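Local coordinates for fat acid-binding protein (Eubacterium ventriosum, PDB 3NYI) that is a DegV-family protein that holds a molecule of stearic acid and probably binds fatty acids, at residues Lys233-Val238 / Val289-Glu294; Val76-Val81 / Ser108-Asp113. One frame throughout, in Å; residues are numbered along the deposited sequence. Where two conformers were deposited one is given.

Contact 1. Residues Lys233-Val238 / Val289-Glu294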
# COMPACT_ATOMS: atom_id res chain seq x y z
N LYS A 233 -4.93 -21.34 3.43
CA LYS A 233 -3.86 -20.54 3.98
C LYS A 233 -2.49 -20.83 3.34
O LYS A 233 -1.67 -19.92 3.19
CB LYS A 233 -3.81 -20.78 5.48
CG LYS A 233 -2.72 -20.07 6.21
CD LYS A 233 -2.85 -20.31 7.71
CE LYS A 233 -2.67 -21.78 8.06
NZ LYS A 233 -1.26 -22.21 7.97
N ASP A 234 -2.26 -22.08 2.95
CA ASP A 234 -0.97 -22.49 2.39
C ASP A 234 -0.71 -21.79 1.07
O ASP A 234 0.44 -21.72 0.62
CB ASP A 234 -0.94 -24.00 2.14
CG ASP A 234 -0.99 -24.81 3.42
OD1 ASP A 234 -0.52 -24.32 4.47
OD2 ASP A 234 -1.48 -25.96 3.35
N ASN A 235 -1.76 -21.29 0.43
CA ASN A 235 -1.61 -20.69 -0.88
C ASN A 235 -1.40 -19.18 -0.87
O ASN A 235 -1.39 -18.57 -1.92
CB ASN A 235 -2.78 -21.08 -1.79
CG ASN A 235 -2.78 -22.57 -2.14
OD1 ASN A 235 -1.74 -23.26 -2.05
ND2 ASN A 235 -3.93 -23.08 -2.55
N PHE A 236 -1.21 -18.62 0.32
CA PHE A 236 -1.03 -17.15 0.48
C PHE A 236 0.33 -16.74 1.03
O PHE A 236 0.96 -17.48 1.79
CB PHE A 236 -2.12 -16.58 1.40
CG PHE A 236 -3.46 -16.50 0.76
CD1 PHE A 236 -3.94 -15.29 0.27
CD2 PHE A 236 -4.26 -17.64 0.65
CE1 PHE A 236 -5.19 -15.22 -0.34
CE2 PHE A 236 -5.51 -17.57 0.05
CZ PHE A 236 -5.97 -16.37 -0.46
N ILE A 237 0.78 -15.55 0.61
CA ILE A 237 1.89 -14.84 1.23
C ILE A 237 1.32 -13.90 2.29
O ILE A 237 0.30 -13.28 2.07
CB ILE A 237 2.61 -13.97 0.17
CG1 ILE A 237 3.24 -14.86 -0.90
CG2 ILE A 237 3.65 -13.06 0.83
CD1 ILE A 237 4.27 -15.85 -0.35
N VAL A 238 1.97 -13.79 3.44
CA VAL A 238 1.46 -12.92 4.50
C VAL A 238 2.56 -11.97 4.99
O VAL A 238 3.69 -12.40 5.25
CB VAL A 238 0.92 -13.76 5.67
CG1 VAL A 238 0.31 -12.87 6.73
CG2 VAL A 238 -0.10 -14.77 5.18
N VAL A 289 -2.36 -9.93 2.84
CA VAL A 289 -2.15 -11.26 2.28
C VAL A 289 -2.41 -11.19 0.79
O VAL A 289 -3.14 -10.31 0.32
CB VAL A 289 -3.09 -12.32 2.92
CG1 VAL A 289 -3.02 -12.23 4.43
CG2 VAL A 289 -4.53 -12.14 2.41
N ILE A 290 -1.81 -12.11 0.05
CA ILE A 290 -2.09 -12.22 -1.37
C ILE A 290 -1.81 -13.64 -1.80
O ILE A 290 -1.00 -14.33 -1.18
CB ILE A 290 -1.22 -11.22 -2.20
CG1 ILE A 290 -1.81 -11.01 -3.61
CG2 ILE A 290 0.21 -11.73 -2.29
CD1 ILE A 290 -1.17 -9.80 -4.39
N ARG A 291 -2.47 -14.08 -2.87
CA ARG A 291 -2.27 -15.44 -3.36
C ARG A 291 -0.88 -15.56 -3.97
O ARG A 291 -0.39 -14.62 -4.58
CB ARG A 291 -3.30 -15.81 -4.44
CG ARG A 291 -4.63 -16.31 -3.93
CD ARG A 291 -4.49 -17.69 -3.33
NE ARG A 291 -4.20 -18.70 -4.34
CZ ARG A 291 -5.12 -19.44 -4.95
NH1 ARG A 291 -6.41 -19.28 -4.66
NH2 ARG A 291 -4.75 -20.34 -5.85
N LYS A 292 -0.25 -16.72 -3.80
CA LYS A 292 1.00 -16.99 -4.53
C LYS A 292 0.65 -17.26 -5.99
O LYS A 292 -0.16 -18.14 -6.28
CB LYS A 292 1.73 -18.21 -3.95
CG LYS A 292 1.98 -18.16 -2.47
CD LYS A 292 2.19 -19.61 -1.98
CE LYS A 292 2.78 -19.67 -0.59
NZ LYS A 292 3.10 -21.08 -0.23
N TYR A 293 1.26 -16.52 -6.91
CA TYR A 293 0.93 -16.69 -8.32
C TYR A 293 1.01 -18.15 -8.80
O TYR A 293 0.24 -18.56 -9.66
CB TYR A 293 1.78 -15.79 -9.23
CG TYR A 293 3.11 -16.39 -9.60
CD1 TYR A 293 3.24 -17.20 -10.72
CD2 TYR A 293 4.25 -16.14 -8.83
CE1 TYR A 293 4.46 -17.76 -11.06
CE2 TYR A 293 5.47 -16.69 -9.17
CZ TYR A 293 5.57 -17.50 -10.29
OH TYR A 293 6.79 -18.05 -10.62
N GLU A 294 1.95 -18.92 -8.23
CA GLU A 294 2.18 -20.32 -8.63
C GLU A 294 0.94 -21.18 -8.48
O GLU A 294 0.81 -22.23 -9.12
CB GLU A 294 3.28 -20.97 -7.78
CG GLU A 294 4.64 -20.34 -7.92
CD GLU A 294 4.91 -19.33 -6.83
OE1 GLU A 294 3.95 -18.66 -6.39
OE2 GLU A 294 6.08 -19.19 -6.42
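Over one face of the Phe236 ring lies CD of Arg291, 3.7 Å from the ring centroid in a CH-pi contact displaced toward the rim, while the backbone N of Ile290 sits at the ring's edge, in its plane. The guanidinium of Arg291, turned 62° from that ring, takes CB of Asn235 over one face; the bend at chi2 (-71°) sets CD over the ring, that at chi3 places NE, and NE of Arg291 is hydrogen-bonded to OG1 of Thr295. Ile237 and Ile290 form a hydrogen-bonded antiparallel pair, N of Ile237 giving to O of Ile290 at 2.8 Å. Just beyond the strand end, N of Lys292 continues the ladder to O of Asn235 (2.9 Å, 175° at the hydrogen). The lysine chain, extended beyond CG, crosses Ile237 at about a right angle and brings NZ within 2.9 Å of O of Asp234. An alanine in place of Lys292 would remove the methylenes against CG1 and CD1 of Ile237 and would probably leave the Asp234 carbonyl without this donor. Strands 236-242 and 285-291 are neighbours in a mixed sheet: helix 128-143 packs on Ile237 and Ile290, whereas helix 213-231 meets Phe236 and Val289 on the other face.

Contact 2. Residues Val76-Val81 / Ser108-Asp113; sequences VFRSFV and SLVLED
Arg78 reaches from helix 70-81 toward helix 99-113, and its path begins beside Val110: CB lies 4.2 Å from CG2 of that valine, whose CG1 approaches CA of the arginine. CG leaves CB at an unusual chi1 of -144°, the chain runs extended to CD, and a bend at chi3 then sets the course of NE. At the end of the chain, one face of the guanidinium lies over Val110 CG2, with CD2 of Leu109 at its edge, 4.2 Å from NH2. NH1 makes the salt bridge, 3.0 Å from OD2 of Asp113; the guanidinium and carboxylate planes stand 40° apart. Two conformers of Arg78 were deposited and the bridge is described for one, which leaves its permanence doubtful. The two helices run roughly parallel, 36° between directions and 9.6 Å between the axes of the short segments; helix 99-113 is the connection of a beta-alpha-beta unit between parallel strands 87-91 and 119-123, and helix 70-81 packs beside it. Deeper in, Val110 CG2 also meets CB of Phe77 at 3.8 Å, and Val81 CB makes a looser approach to Val110 CG1. The ring of Phe77 leads away from helix 99-113 onto Val87 and Cys89 of strand 87-91.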
# COMPACT_ATOMS: atom_id res chain seq x y z
N VAL A 76 10.37 9.98 -15.26
CA VAL A 76 10.81 8.60 -15.02
C VAL A 76 10.55 7.73 -16.25
O VAL A 76 11.46 7.03 -16.73
CB VAL A 76 10.14 8.01 -13.76
CG1 VAL A 76 10.47 6.53 -13.61
CG2 VAL A 76 10.57 8.80 -12.53
N PHE A 77 9.33 7.76 -16.77
CA PHE A 77 9.01 6.96 -17.95
C PHE A 77 9.97 7.29 -19.10
O PHE A 77 10.49 6.39 -19.76
CB PHE A 77 7.57 7.19 -18.43
CG PHE A 77 6.51 6.77 -17.43
CD1 PHE A 77 6.83 6.02 -16.31
CD2 PHE A 77 5.18 7.11 -17.65
CE1 PHE A 77 5.84 5.64 -15.40
CE2 PHE A 77 4.19 6.74 -16.75
CZ PHE A 77 4.52 6.00 -15.63
N ARG A 78 10.19 8.58 -19.32
CA ARG A 78 11.02 9.03 -20.43
C ARG A 78 12.45 8.51 -20.35
O ARG A 78 13.01 8.02 -21.33
CB ARG A 78 11.02 10.56 -20.50
CG ARG A 78 11.06 11.12 -21.91
CD ARG A 78 11.21 12.63 -21.91
NE ARG A 78 10.20 13.29 -21.08
CZ ARG A 78 9.02 13.73 -21.53
NH1 ARG A 78 8.70 13.58 -22.82
NH2 ARG A 78 8.18 14.32 -20.70
N SER A 79 13.06 8.61 -19.17
CA SER A 79 14.45 8.20 -19.01
C SER A 79 14.65 6.71 -19.27
O SER A 79 15.65 6.31 -19.86
CB SER A 79 14.98 8.59 -17.63
OG SER A 79 14.43 7.77 -16.61
N PHE A 80 13.70 5.88 -18.83
CA PHE A 80 13.78 4.45 -19.11
C PHE A 80 13.53 4.16 -20.59
O PHE A 80 14.27 3.39 -21.21
CB PHE A 80 12.78 3.66 -18.24
CG PHE A 80 13.15 3.60 -16.78
CD1 PHE A 80 14.46 3.32 -16.39
CD2 PHE A 80 12.19 3.80 -15.80
CE1 PHE A 80 14.80 3.26 -15.05
CE2 PHE A 80 12.54 3.74 -14.45
CZ PHE A 80 13.84 3.47 -14.08
N VAL A 81 12.50 4.79 -21.15
CA VAL A 81 12.10 4.54 -22.54
C VAL A 81 13.17 4.92 -23.59
O VAL A 81 13.34 4.24 -24.60
CB VAL A 81 10.77 5.25 -22.87
CG1 VAL A 81 10.63 5.44 -24.37
CG2 VAL A 81 9.60 4.45 -22.31
N SER A 108 0.94 9.09 -21.89
CA SER A 108 0.56 9.76 -23.13
C SER A 108 1.56 10.84 -23.52
O SER A 108 1.94 10.94 -24.68
CB SER A 108 -0.85 10.35 -23.02
OG SER A 108 -1.82 9.32 -22.98
N LEU A 109 1.97 11.64 -22.55
CA LEU A 109 3.00 12.66 -22.78
C LEU A 109 4.26 12.06 -23.41
O LEU A 109 4.79 12.59 -24.39
CB LEU A 109 3.38 13.32 -21.46
CG LEU A 109 3.25 14.82 -21.31
CD1 LEU A 109 1.79 15.19 -21.09
CD2 LEU A 109 4.09 15.29 -20.14
N VAL A 110 4.75 10.95 -22.85
CA VAL A 110 6.01 10.38 -23.29
C VAL A 110 5.89 9.79 -24.69
O VAL A 110 6.82 9.86 -25.49
CB VAL A 110 6.53 9.30 -22.29
CG1 VAL A 110 7.77 8.58 -22.84
CG2 VAL A 110 6.84 9.95 -20.95
N LEU A 111 4.72 9.22 -24.98
CA LEU A 111 4.46 8.64 -26.29
C LEU A 111 4.71 9.64 -27.42
O LEU A 111 5.25 9.28 -28.47
CB LEU A 111 3.04 8.10 -26.35
CG LEU A 111 2.95 6.58 -26.51
CD1 LEU A 111 4.11 5.90 -25.79
CD2 LEU A 111 1.62 6.06 -26.00
N GLU A 112 4.30 10.89 -27.20
CA GLU A 112 4.51 11.94 -28.19
C GLU A 112 5.97 11.97 -28.65
O GLU A 112 6.25 11.98 -29.84
CB GLU A 112 4.14 13.30 -27.61
CG GLU A 112 2.67 13.45 -27.30
CD GLU A 112 2.36 14.76 -26.61
OE1 GLU A 112 3.23 15.65 -26.59
OE2 GLU A 112 1.23 14.90 -26.10
N ASP A 113 6.89 11.98 -27.69
CA ASP A 113 8.31 12.07 -27.99
C ASP A 113 8.95 10.71 -28.31
O ASP A 113 9.99 10.64 -28.97
CB ASP A 113 9.06 12.75 -26.85
CG ASP A 113 8.54 14.15 -26.56
OD1 ASP A 113 7.70 14.66 -27.34
OD2 ASP A 113 8.97 14.75 -25.55

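Along the chain, contact 2 is complete before contact 1 opens, and the two join secondary structure differently. Their centres are 34 Å apart and their nearest atoms about 20 Å. Contact 2 pairs helices 70-81 and 99-113 beside the sheet that contains strands 6-10 and 87-91; contact 1 pairs neighbouring strands of the second mixed sheet, 236-242 and 285-291. No sheet is common to them: contact 2 belongs to the one built from the earlier part of the chain, contact 1 to the one built from the later part. Contact 1 lies closer to the centre of the chain, its Val289 side chain about 10 Å from the bound stearic acid, too far to touch it.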